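Local coordinates for histone-lysine N-methyltransferase, H3 lysine-9 specific SUVH4 (Arabidopsis thaliana, PDB 4QEO), which methylates a specific lysine of the histone H3 tail, a modification that marks transcriptional repression, and binds methylated DNA, so coupling histone methylation to DNA methylation, at residues A[27-32]-A[315-320]; A[146-151]-A[203-208]; A[169-174]-A[181-186]; A[280-285]-A[388-393]. All blocks are in the same frame, centred on the assembly; numbering follows the deposited sequence.

Contact 1. Residues A[27-32]-A[315-320]; sequences LCVQAK and PYVDLN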
# COMPACT_ATOMS: atom_id res chain seq x y z
N LEU A 27 12.51 3.41 8.02
CA LEU A 27 13.76 3.44 8.75
C LEU A 27 14.28 4.87 8.93
O LEU A 27 14.82 5.19 9.99
CB LEU A 27 14.84 2.59 8.09
CG LEU A 27 14.73 1.08 8.18
CD1 LEU A 27 15.66 0.44 7.16
CD2 LEU A 27 15.07 0.58 9.60
N CYS A 28 14.14 5.71 7.91
CA CYS A 28 14.57 7.11 8.02
C CYS A 28 13.66 7.91 8.95
O CYS A 28 14.13 8.78 9.68
CB CYS A 28 14.66 7.78 6.63
SG CYS A 28 15.93 7.05 5.60
N VAL A 29 12.36 7.63 8.91
CA VAL A 29 11.42 8.22 9.87
C VAL A 29 11.84 7.87 11.31
O VAL A 29 11.91 8.74 12.19
CB VAL A 29 9.97 7.77 9.60
CG1 VAL A 29 9.05 8.19 10.76
CG2 VAL A 29 9.45 8.33 8.26
N GLN A 30 12.14 6.60 11.55
CA GLN A 30 12.59 6.14 12.86
C GLN A 30 13.88 6.83 13.29
O GLN A 30 14.04 7.22 14.45
CB GLN A 30 12.78 4.62 12.88
CG GLN A 30 13.35 4.09 14.21
CD GLN A 30 13.17 2.59 14.38
OE1 GLN A 30 12.34 2.15 15.18
NE2 GLN A 30 13.96 1.81 13.66
N ALA A 31 14.79 6.99 12.33
CA ALA A 31 16.06 7.66 12.61
C ALA A 31 15.87 9.16 12.73
O ALA A 31 16.82 9.89 12.99
CB ALA A 31 17.09 7.33 11.53
N LYS A 32 14.64 9.62 12.53
CA LYS A 32 14.27 11.01 12.73
C LYS A 32 15.05 11.96 11.82
O LYS A 32 15.37 13.09 12.19
CB LYS A 32 14.44 11.39 14.22
CG LYS A 32 13.50 12.49 14.71
CD LYS A 32 13.43 12.54 16.23
CE LYS A 32 12.80 11.29 16.82
NZ LYS A 32 12.54 11.42 18.29
N PRO A 315 10.27 -2.35 16.68
CA PRO A 315 9.80 -2.83 15.38
C PRO A 315 8.80 -1.87 14.74
O PRO A 315 8.62 -1.90 13.52
CB PRO A 315 9.16 -4.18 15.72
CG PRO A 315 8.75 -4.05 17.16
CD PRO A 315 9.80 -3.19 17.80
N TYR A 316 8.16 -1.03 15.55
CA TYR A 316 7.20 -0.07 15.03
C TYR A 316 7.75 1.33 15.09
O TYR A 316 8.51 1.66 16.00
CB TYR A 316 5.89 -0.08 15.83
CG TYR A 316 5.15 -1.39 15.85
CD1 TYR A 316 4.42 -1.82 14.75
CD2 TYR A 316 5.13 -2.18 17.00
CE1 TYR A 316 3.72 -3.01 14.77
CE2 TYR A 316 4.44 -3.37 17.04
CZ TYR A 316 3.74 -3.78 15.93
OH TYR A 316 3.05 -4.97 15.98
N VAL A 317 7.35 2.15 14.12
CA VAL A 317 7.65 3.56 14.14
C VAL A 317 6.36 4.32 14.46
O VAL A 317 5.26 3.87 14.13
CB VAL A 317 8.27 4.05 12.79
CG1 VAL A 317 7.24 4.07 11.68
CG2 VAL A 317 8.91 5.41 12.97
N ASP A 318 6.50 5.46 15.12
CA ASP A 318 5.36 6.23 15.58
C ASP A 318 4.88 7.15 14.48
O ASP A 318 5.11 8.36 14.52
CB ASP A 318 5.74 7.07 16.80
CG ASP A 318 4.55 7.78 17.41
OD1 ASP A 318 3.41 7.42 17.05
OD2 ASP A 318 4.74 8.69 18.25
N LEU A 319 4.21 6.58 13.49
CA LEU A 319 3.76 7.34 12.34
C LEU A 319 2.39 6.82 11.96
O LEU A 319 2.18 5.61 11.91
CB LEU A 319 4.75 7.16 11.18
CG LEU A 319 4.41 7.80 9.84
CD1 LEU A 319 4.41 9.32 9.95
CD2 LEU A 319 5.37 7.33 8.75
N ASN A 320 1.46 7.73 11.70
CA ASN A 320 0.11 7.33 11.33
C ASN A 320 -0.46 6.34 12.35
O ASN A 320 -1.04 5.32 11.97
CB ASN A 320 0.09 6.70 9.92
CG ASN A 320 0.74 7.57 8.85
OD1 ASN A 320 1.37 7.06 7.91
ND2 ASN A 320 0.57 8.88 8.97
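The last turn of helix 10-30, which ends in a Schellman motif at Lys32, leans against the short strand 316-317 of a two-stranded antiparallel hairpin in the Pre-SET region. No hydrogen bond crosses the interface; the two pieces are held by apolar side chains. The tight part is made by two valines. Val29 has CG1 anti to the backbone N (chi1 170°), which carries that methyl out toward the strand, and Val317 sets CG2 anti to its own backbone N and lets CG1 take the crowded position between N and the carbonyl carbon (chi1 71°). The two side chains cross at about a right angle, with Val29 CG1 meeting Val317 CG2 at 3.6 Å. Valine suits both places, because a short branched side chain brings its methyls into contact close to the backbone on both sides. Beyond this pair the fit loosens: Val29 CG2 and Leu319 CD2 are 4.2 Å apart, and Leu319 turns on to Tyr25 and Leu26, one turn back in the same helix. Gln30, on the partly exposed side, lays its extended chain past the strand and also touches Ile325. Tyr316 points the other way, into the protein, where its ring packs on Val331. Val317 CG2 touches two successive helix residues, lying 3.7 Å from Gln30 N as well as against Val29 CG1.

Contact 2. Residues A[146-151]-A[203-208]; sequences QLLERG and TVYKYR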
# COMPACT_ATOMS: atom_id res chain seq x y z
N GLN A 146 9.67 33.16 -18.65
CA GLN A 146 10.19 31.84 -18.97
C GLN A 146 11.07 31.84 -20.22
O GLN A 146 11.00 32.74 -21.04
CB GLN A 146 9.03 30.83 -19.12
CG GLN A 146 8.29 30.58 -17.79
CD GLN A 146 7.31 29.42 -17.86
OE1 GLN A 146 6.86 29.02 -18.93
NE2 GLN A 146 7.00 28.86 -16.70
N LEU A 147 11.86 30.79 -20.38
CA LEU A 147 12.71 30.62 -21.55
C LEU A 147 12.50 29.25 -22.16
O LEU A 147 12.20 28.27 -21.47
CB LEU A 147 14.17 30.74 -21.14
CG LEU A 147 14.60 32.13 -20.69
CD1 LEU A 147 15.87 32.02 -19.87
CD2 LEU A 147 14.81 32.96 -21.91
N LEU A 148 12.72 29.17 -23.47
CA LEU A 148 12.55 27.91 -24.19
C LEU A 148 13.82 27.07 -24.02
O LEU A 148 14.63 26.93 -24.94
CB LEU A 148 12.29 28.21 -25.66
CG LEU A 148 11.84 27.06 -26.57
CD1 LEU A 148 10.66 26.27 -25.94
CD2 LEU A 148 11.51 27.61 -27.98
N GLU A 149 13.97 26.51 -22.83
CA GLU A 149 15.09 25.66 -22.47
C GLU A 149 14.70 24.61 -21.43
O GLU A 149 13.66 24.66 -20.87
CB GLU A 149 16.29 26.49 -21.98
CG GLU A 149 15.89 27.56 -21.02
CD GLU A 149 17.06 28.30 -20.42
OE1 GLU A 149 17.99 28.64 -21.12
OE2 GLU A 149 17.00 28.53 -19.22
N ARG A 150 15.56 23.64 -21.25
CA ARG A 150 15.34 22.60 -20.31
C ARG A 150 14.05 21.87 -20.65
O ARG A 150 13.86 21.49 -21.76
CB ARG A 150 15.29 23.18 -18.91
CG ARG A 150 16.60 23.76 -18.44
CD ARG A 150 16.41 24.35 -17.07
NE ARG A 150 17.33 25.41 -16.81
CZ ARG A 150 18.53 25.21 -16.30
NH1 ARG A 150 18.91 23.99 -16.01
NH2 ARG A 150 19.32 26.24 -16.09
N GLY A 151 13.17 21.74 -19.68
CA GLY A 151 11.92 21.03 -19.86
C GLY A 151 11.03 21.62 -20.94
O GLY A 151 10.31 20.92 -21.55
N THR A 203 6.21 36.35 -19.48
CA THR A 203 6.14 35.34 -20.52
C THR A 203 6.08 33.95 -19.90
O THR A 203 6.89 33.63 -19.04
CB THR A 203 7.37 35.40 -21.44
OG1 THR A 203 7.43 36.69 -22.05
CG2 THR A 203 7.28 34.32 -22.53
N VAL A 204 5.10 33.16 -20.32
CA VAL A 204 5.08 31.73 -20.07
C VAL A 204 4.97 30.96 -21.38
O VAL A 204 4.42 31.45 -22.38
CB VAL A 204 3.92 31.30 -19.18
CG1 VAL A 204 4.11 31.88 -17.78
CG2 VAL A 204 2.57 31.68 -19.81
N TYR A 205 5.54 29.77 -21.37
CA TYR A 205 5.34 28.82 -22.46
C TYR A 205 4.17 27.96 -22.06
O TYR A 205 3.99 27.67 -20.89
CB TYR A 205 6.61 28.00 -22.71
CG TYR A 205 7.61 28.86 -23.44
CD1 TYR A 205 8.50 29.69 -22.74
CD2 TYR A 205 7.60 28.93 -24.82
CE1 TYR A 205 9.38 30.53 -23.41
CE2 TYR A 205 8.47 29.75 -25.50
CZ TYR A 205 9.36 30.55 -24.80
OH TYR A 205 10.21 31.37 -25.48
N LYS A 206 3.33 27.61 -23.03
CA LYS A 206 2.14 26.82 -22.76
C LYS A 206 2.16 25.65 -23.71
O LYS A 206 2.48 25.83 -24.89
CB LYS A 206 0.86 27.66 -23.01
CG LYS A 206 0.64 28.77 -21.98
CD LYS A 206 -0.78 29.32 -22.09
CE LYS A 206 -1.27 29.78 -20.74
NZ LYS A 206 -2.56 30.52 -20.81
N TYR A 207 1.81 24.48 -23.19
CA TYR A 207 1.89 23.22 -23.90
C TYR A 207 0.50 22.62 -23.91
O TYR A 207 -0.05 22.30 -22.88
CB TYR A 207 2.94 22.27 -23.26
CG TYR A 207 4.32 22.88 -23.40
CD1 TYR A 207 4.79 23.78 -22.46
CD2 TYR A 207 5.10 22.62 -24.52
CE1 TYR A 207 6.03 24.39 -22.60
CE2 TYR A 207 6.35 23.23 -24.67
CZ TYR A 207 6.79 24.12 -23.71
OH TYR A 207 8.02 24.74 -23.85
N ARG A 208 -0.09 22.51 -25.09
CA ARG A 208 -1.38 21.88 -25.21
C ARG A 208 -1.18 20.39 -25.48
O ARG A 208 -0.58 19.99 -26.52
CB ARG A 208 -2.19 22.54 -26.32
CG ARG A 208 -3.45 21.81 -26.73
CD ARG A 208 -4.55 21.91 -25.68
NE ARG A 208 -4.64 23.23 -25.03
CZ ARG A 208 -5.28 24.27 -25.55
NH1 ARG A 208 -5.32 25.44 -24.91
NH2 ARG A 208 -5.85 24.17 -26.74
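Gln146 places CG beside its backbone N (chi1 -67°) and then runs extended, so that its amide lies along strand 203-208, while Tyr205, with CG likewise beside the backbone N (chi1 -76°), carries its ring against residues 146-148. Gln146 grips the strand twice. Its backbone N donates to Thr203 O at 2.8 Å, and its side-chain OE1 accepts from Tyr205 N at 2.9 Å in a nearly straight bond (167° at the hydrogen), the donor standing above the amide plane. The side-chain carbonyl thus serves as acceptor for a strand N-H, much as a backbone carbonyl would, and glutamine suits the role because the other end of the same amide, NE2, donates to Gly130 O and Gly132 O; these bonds fix its rotation and satisfy a buried polar group. The Tyr205 ring packs against the loop: Gln146 CB lies 3.8 Å from CD1 of Tyr205, and Leu148, its side chain crossing that of Tyr205 at about a right angle, brings its CB to 3.8 Å from Tyr205 CZ. Leu148, centre of an inverse gamma turn, also sends CD1 over a face of the Tyr205 ring and to 3.7 Å from Tyr207 OH. Strand 203-211 is flanked in the SRA-domain sheet by strands 125-129 and 180-197, and the loop leads directly into helix 151-161, whose Leu155 packs on Tyr207 and whose Lys156 touches Leu148.

Contact 3. Residues A[169-174]-A[181-186]; sequences RGHNCK and VYTYDG. With nucleotides of chain B.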
# COMPACT_ATOMS: atom_id res chain seq x y z
N ARG A 169 -1.19 13.31 -12.17
CA ARG A 169 -1.89 14.39 -11.48
C ARG A 169 -1.79 14.21 -9.96
O ARG A 169 -2.01 13.11 -9.45
CB ARG A 169 -3.38 14.39 -11.86
CG ARG A 169 -3.73 15.10 -13.17
CD ARG A 169 -5.23 14.94 -13.49
NE ARG A 169 -5.56 15.64 -14.73
CZ ARG A 169 -5.43 15.11 -15.95
NH1 ARG A 169 -5.01 13.86 -16.09
NH2 ARG A 169 -5.75 15.83 -17.02
N GLY A 170 -1.50 15.30 -9.27
CA GLY A 170 -1.60 15.33 -7.82
C GLY A 170 -3.06 15.50 -7.46
O GLY A 170 -3.81 16.12 -8.21
N HIS A 171 -3.46 14.92 -6.34
CA HIS A 171 -4.83 14.99 -5.86
C HIS A 171 -4.73 15.19 -4.36
O HIS A 171 -3.94 14.51 -3.69
CB HIS A 171 -5.58 13.67 -6.10
CG HIS A 171 -5.71 13.26 -7.54
ND1 HIS A 171 -6.75 13.67 -8.34
CD2 HIS A 171 -4.95 12.44 -8.30
CE1 HIS A 171 -6.62 13.14 -9.54
NE2 HIS A 171 -5.53 12.38 -9.54
N ASN A 172 -5.54 16.10 -3.84
CA ASN A 172 -5.68 16.25 -2.40
C ASN A 172 -6.55 15.14 -1.85
O ASN A 172 -7.53 14.74 -2.48
CB ASN A 172 -6.29 17.60 -2.05
CG ASN A 172 -5.28 18.72 -2.08
OD1 ASN A 172 -4.08 18.48 -1.91
ND2 ASN A 172 -5.74 19.94 -2.29
N CYS A 173 -6.17 14.61 -0.69
CA CYS A 173 -6.93 13.57 -0.03
C CYS A 173 -7.45 14.04 1.33
O CYS A 173 -6.69 14.61 2.11
CB CYS A 173 -6.07 12.32 0.18
SG CYS A 173 -5.62 11.45 -1.31
N LYS A 174 -8.73 13.82 1.59
CA LYS A 174 -9.24 13.97 2.94
C LYS A 174 -9.20 12.60 3.59
O LYS A 174 -10.19 11.87 3.62
CB LYS A 174 -10.66 14.56 2.95
CG LYS A 174 -11.50 14.23 1.73
CD LYS A 174 -12.71 15.15 1.66
CE LYS A 174 -13.21 15.34 0.23
NZ LYS A 174 -14.04 14.20 -0.24
N VAL A 181 -1.99 12.21 -3.16
CA VAL A 181 -1.74 11.05 -3.97
C VAL A 181 -1.52 11.49 -5.42
O VAL A 181 -2.06 12.47 -5.84
CB VAL A 181 -2.89 10.06 -3.85
CG1 VAL A 181 -4.11 10.57 -4.52
CG2 VAL A 181 -2.51 8.74 -4.43
N TYR A 182 -0.70 10.76 -6.14
CA TYR A 182 -0.37 11.09 -7.52
C TYR A 182 -0.84 9.95 -8.42
O TYR A 182 -0.43 8.82 -8.22
CB TYR A 182 1.13 11.31 -7.65
CG TYR A 182 1.61 12.51 -6.87
CD1 TYR A 182 2.05 12.39 -5.55
CD2 TYR A 182 1.60 13.78 -7.45
CE1 TYR A 182 2.47 13.50 -4.82
CE2 TYR A 182 2.01 14.90 -6.72
CZ TYR A 182 2.45 14.76 -5.41
OH TYR A 182 2.87 15.87 -4.70
N THR A 183 -1.72 10.23 -9.38
CA THR A 183 -2.17 9.15 -10.25
C THR A 183 -1.56 9.32 -11.62
O THR A 183 -1.65 10.39 -12.23
CB THR A 183 -3.70 9.11 -10.38
OG1 THR A 183 -4.14 10.31 -11.03
CG2 THR A 183 -4.34 8.99 -9.00
N TYR A 184 -0.92 8.26 -12.11
CA TYR A 184 -0.50 8.22 -13.50
C TYR A 184 -1.72 8.09 -14.40
O TYR A 184 -2.45 7.09 -14.32
CB TYR A 184 0.46 7.04 -13.72
CG TYR A 184 0.75 6.79 -15.19
CD1 TYR A 184 1.14 7.84 -16.02
CD2 TYR A 184 0.65 5.51 -15.73
CE1 TYR A 184 1.39 7.63 -17.37
CE2 TYR A 184 0.91 5.29 -17.07
CZ TYR A 184 1.28 6.35 -17.88
OH TYR A 184 1.54 6.13 -19.22
N ASP A 185 -1.95 9.07 -15.27
CA ASP A 185 -3.18 9.13 -16.02
C ASP A 185 -3.04 8.75 -17.50
O ASP A 185 -3.98 8.92 -18.28
CB ASP A 185 -3.80 10.53 -15.88
CG ASP A 185 -4.35 10.79 -14.48
OD1 ASP A 185 -4.54 9.81 -13.72
OD2 ASP A 185 -4.61 11.96 -14.15
N GLY A 186 -1.87 8.24 -17.87
CA GLY A 186 -1.66 7.77 -19.23
C GLY A 186 -0.78 8.66 -20.09
O GLY A 186 -0.25 9.68 -19.62
P DT B 9 5.09 15.40 -1.99
OP1 DT B 9 5.48 14.05 -2.17
OP2 DT B 9 3.76 15.80 -2.30
O5' DT B 9 5.41 15.82 -0.50
C5' DT B 9 6.63 15.42 0.13
C4' DT B 9 6.85 16.16 1.42
O4' DT B 9 7.19 17.52 1.16
C3' DT B 9 5.65 16.23 2.38
O3' DT B 9 5.78 15.22 3.36
C2' DT B 9 5.76 17.61 3.01
C1' DT B 9 6.96 18.25 2.34
N1 DT B 9 6.80 19.64 1.96
C2 DT B 9 7.75 20.55 2.36
O2 DT B 9 8.69 20.26 3.07
N3 DT B 9 7.54 21.82 1.91
C4 DT B 9 6.52 22.27 1.10
O4 DT B 9 6.48 23.43 0.76
C5 DT B 9 5.58 21.26 0.70
C7 DT B 9 4.42 21.65 -0.16
C6 DT B 9 5.77 20.01 1.13
P DA B 8 4.56 19.24 -6.76
OP1 DA B 8 4.20 18.24 -7.72
OP2 DA B 8 3.70 19.50 -5.67
O5' DA B 8 5.94 18.69 -6.21
C5' DA B 8 6.50 19.23 -5.03
C4' DA B 8 6.92 18.13 -4.10
O4' DA B 8 7.94 18.62 -3.23
C3' DA B 8 5.82 17.65 -3.17
O3' DA B 8 6.07 16.31 -2.78
C2' DA B 8 5.89 18.67 -2.05
C1' DA B 8 7.35 19.11 -2.05
N9 DA B 8 7.60 20.55 -1.99
C8 DA B 8 6.88 21.57 -2.55
N7 DA B 8 7.41 22.75 -2.36
C5 DA B 8 8.57 22.49 -1.65
C6 DA B 8 9.58 23.32 -1.14
N6 DA B 8 9.59 24.64 -1.29
N1 DA B 8 10.60 22.73 -0.49
C2 DA B 8 10.58 21.41 -0.33
N3 DA B 8 9.70 20.52 -0.77
C4 DA B 8 8.70 21.13 -1.43
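Strands 169-172 and 181-186 run antiparallel as a hairpin, with Arg169-Thr183 and His171-Val181 as hydrogen-bonded pairs around the non-hydrogen-bonded pair Gly170-Tyr182, whose CA atoms come to 4.4 Å. Arg169, His171, Val181 and Thr183 share one face. There His171 NE2 donates, in its ring plane, to Thr183 OG1 at 2.9 Å, and that hydroxyl, able both to accept and to donate, in turn donates to Asp185 OD1 at 2.8 Å. The other carboxylate oxygen, Asp185 OD2, takes NH1 of the extended Arg169 on its anti lone pair at 2.7 Å, the two flat groups nearly coplanar. Arg169 NE has a second acid in Asp121, a pairing that probably keeps this buried guanidinium charged. Val181 CG1 adds an apolar touch, 3.7 Å from Cys173 SG. On the opposite face Tyr182 comes alongside Gly170, its CD2 3.6 Å from Gly170 CA; glycine suits the place because a CB would crowd Tyr182 CE2. The Tyr182 hydroxyl reaches the DNA, donating to OP2 of DT9 of chain B at 2.6 Å. In the SRA sheet the hairpin lies between strand 106-112, beside 165-172, and strands 68-69 and 203-211, beside 180-197; helix 72-78 packs on Tyr182 through Met75.

Contact 4. Residues A[280-285]-A[388-393]; sequences EPNVII and VRRTAD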
# COMPACT_ATOMS: atom_id res chain seq x y z
N GLU A 280 -9.86 -22.80 24.13
CA GLU A 280 -10.51 -24.06 24.50
C GLU A 280 -9.89 -24.69 25.74
O GLU A 280 -8.72 -24.46 26.03
CB GLU A 280 -10.47 -25.06 23.32
CG GLU A 280 -11.58 -24.84 22.32
CD GLU A 280 -12.96 -24.78 22.96
OE1 GLU A 280 -13.45 -25.82 23.43
OE2 GLU A 280 -13.55 -23.67 22.99
N PRO A 281 -10.70 -25.46 26.49
CA PRO A 281 -10.30 -26.18 27.71
C PRO A 281 -8.98 -26.95 27.60
O PRO A 281 -8.17 -26.89 28.53
CB PRO A 281 -11.45 -27.18 27.91
CG PRO A 281 -12.64 -26.59 27.19
CD PRO A 281 -12.17 -25.44 26.34
N ASN A 282 -8.77 -27.65 26.50
CA ASN A 282 -7.62 -28.53 26.34
C ASN A 282 -6.39 -27.81 25.79
O ASN A 282 -5.32 -28.40 25.63
CB ASN A 282 -7.98 -29.73 25.46
CG ASN A 282 -8.96 -29.36 24.36
OD1 ASN A 282 -9.34 -28.19 24.21
ND2 ASN A 282 -9.37 -30.35 23.57
N VAL A 283 -6.57 -26.54 25.48
CA VAL A 283 -5.44 -25.70 25.09
C VAL A 283 -4.86 -25.08 26.35
O VAL A 283 -5.59 -24.60 27.21
CB VAL A 283 -5.86 -24.62 24.07
CG1 VAL A 283 -4.73 -23.63 23.86
CG2 VAL A 283 -6.25 -25.28 22.76
N ILE A 284 -3.54 -25.11 26.45
CA ILE A 284 -2.84 -24.63 27.64
C ILE A 284 -2.51 -23.16 27.53
O ILE A 284 -2.12 -22.68 26.46
CB ILE A 284 -1.55 -25.44 27.88
CG1 ILE A 284 -1.88 -26.91 28.15
CG2 ILE A 284 -0.74 -24.87 29.03
CD1 ILE A 284 -2.83 -27.12 29.32
N ILE A 285 -2.69 -22.43 28.62
CA ILE A 285 -2.32 -21.01 28.63
C ILE A 285 -0.92 -20.85 29.20
O ILE A 285 -0.69 -21.13 30.37
CB ILE A 285 -3.33 -20.17 29.43
CG1 ILE A 285 -4.75 -20.50 28.97
CG2 ILE A 285 -3.05 -18.69 29.24
CD1 ILE A 285 -5.83 -19.78 29.74
N VAL A 388 -9.21 -20.54 19.82
CA VAL A 388 -7.94 -21.26 19.76
C VAL A 388 -8.13 -22.72 20.18
O VAL A 388 -8.47 -23.00 21.33
CB VAL A 388 -6.89 -20.63 20.68
CG1 VAL A 388 -5.60 -21.43 20.60
CG2 VAL A 388 -6.64 -19.18 20.29
N ARG A 389 -7.90 -23.63 19.24
CA ARG A 389 -8.08 -25.06 19.47
C ARG A 389 -6.77 -25.80 19.20
O ARG A 389 -5.87 -25.29 18.53
CB ARG A 389 -9.18 -25.64 18.56
CG ARG A 389 -10.50 -24.87 18.56
CD ARG A 389 -11.63 -25.70 17.93
NE ARG A 389 -12.90 -24.97 17.89
CZ ARG A 389 -13.80 -24.95 18.87
NH1 ARG A 389 -13.59 -25.64 19.98
NH2 ARG A 389 -14.92 -24.25 18.73
N ARG A 390 -6.68 -27.01 19.75
CA ARG A 390 -5.61 -27.92 19.38
C ARG A 390 -5.90 -28.42 17.97
O ARG A 390 -7.04 -28.75 17.64
CB ARG A 390 -5.54 -29.10 20.36
CG ARG A 390 -4.25 -29.19 21.15
CD ARG A 390 -4.49 -29.88 22.49
NE ARG A 390 -5.60 -30.83 22.43
CZ ARG A 390 -5.46 -32.15 22.35
NH1 ARG A 390 -4.25 -32.69 22.32
NH2 ARG A 390 -6.54 -32.93 22.30
N THR A 391 -4.86 -28.47 17.14
CA THR A 391 -5.02 -28.91 15.75
C THR A 391 -5.54 -30.34 15.65
O THR A 391 -6.36 -30.64 14.79
CB THR A 391 -3.71 -28.78 14.97
OG1 THR A 391 -2.63 -29.33 15.74
CG2 THR A 391 -3.42 -27.31 14.67
N ALA A 392 -5.07 -31.21 16.55
CA ALA A 392 -5.49 -32.60 16.57
C ALA A 392 -7.00 -32.73 16.75
O ALA A 392 -7.63 -33.62 16.16
CB ALA A 392 -4.76 -33.35 17.67
N ASP A 393 -7.58 -31.84 17.55
CA ASP A 393 -9.01 -31.86 17.84
C ASP A 393 -9.90 -31.42 16.67
O ASP A 393 -11.13 -31.46 16.77
CB ASP A 393 -9.32 -31.00 19.07
CG ASP A 393 -8.52 -31.41 20.28
OD1 ASP A 393 -8.28 -30.54 21.15
OD2 ASP A 393 -8.14 -32.59 20.37
O HOH W 1 -8.91 -27.97 21.37
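Val388 opens the strand segment with its carbonyl, which receives Glu280 N in a nearly straight bond of 3.1 Å, the donor approaching almost along the C=O axis. Its side chain crosses that of Val283 at about a right angle, CG1 of Val388 lying 4.0 Å from CG1 of Val283; two branched apolar residues fit this buried spot. Arg389 starts away from the loop, but its extended chain runs beside Glu280 in the same direction, and Glu280 bends at chi2 (-51°) to keep its carboxylate near. The resulting salt bridge is long, Glu280 OE1 to Arg389 NH1 3.5 Å, and the guanidinium is held more firmly from elsewhere, through NE, by Asp448. At Arg390 the backbone N donates to a water that in turn donates to Asn282 OD1 and, at 2.7 Å, to Asp393 OD1. The Arg390 chain bends at chi3 and places CD 3.6 Å from Asn282 O. Asp393 forms a salt bridge with Arg390, OD2 to NH2 at 2.5 Å, while its carboxylate faces the Asn282 amide tip to tip, the planes 10° apart. Asn282, inside the type I turn from Glu280 to Val283, suits this exposed place because its OD1 can accept from the bridging water. The arrangement prolongs the parallel pairing of strands 278-279 and 387-390, by which the segment leading into the Pre-SET zinc cluster is joined to a sheet of the SET domain.

Contacts 2 and 3 belong to one SRA sheet, on neighbouring strands 203-211 and 180-197; their centres are about 24 Å apart. Contact 3 reaches the DNA backbone, and contact 2 has its nearest atom about 4 Å from the nucleic acid. Contact 1 ties the N-terminal helix to the Pre-SET region, where the Tyr316 side chain lies about 9 Å from a zinc ion; its centre is about 25 Å from that of contact 3 and about 37 Å from that of contact 4. Contact 4, about 71 Å from contact 2 between centres, is on the SET side, its Arg389 side chain about 10 Å from that of Tyr402, predicted to bind S-adenosyl-L-methionine. Together they span DNA-reading domain and methyltransferase.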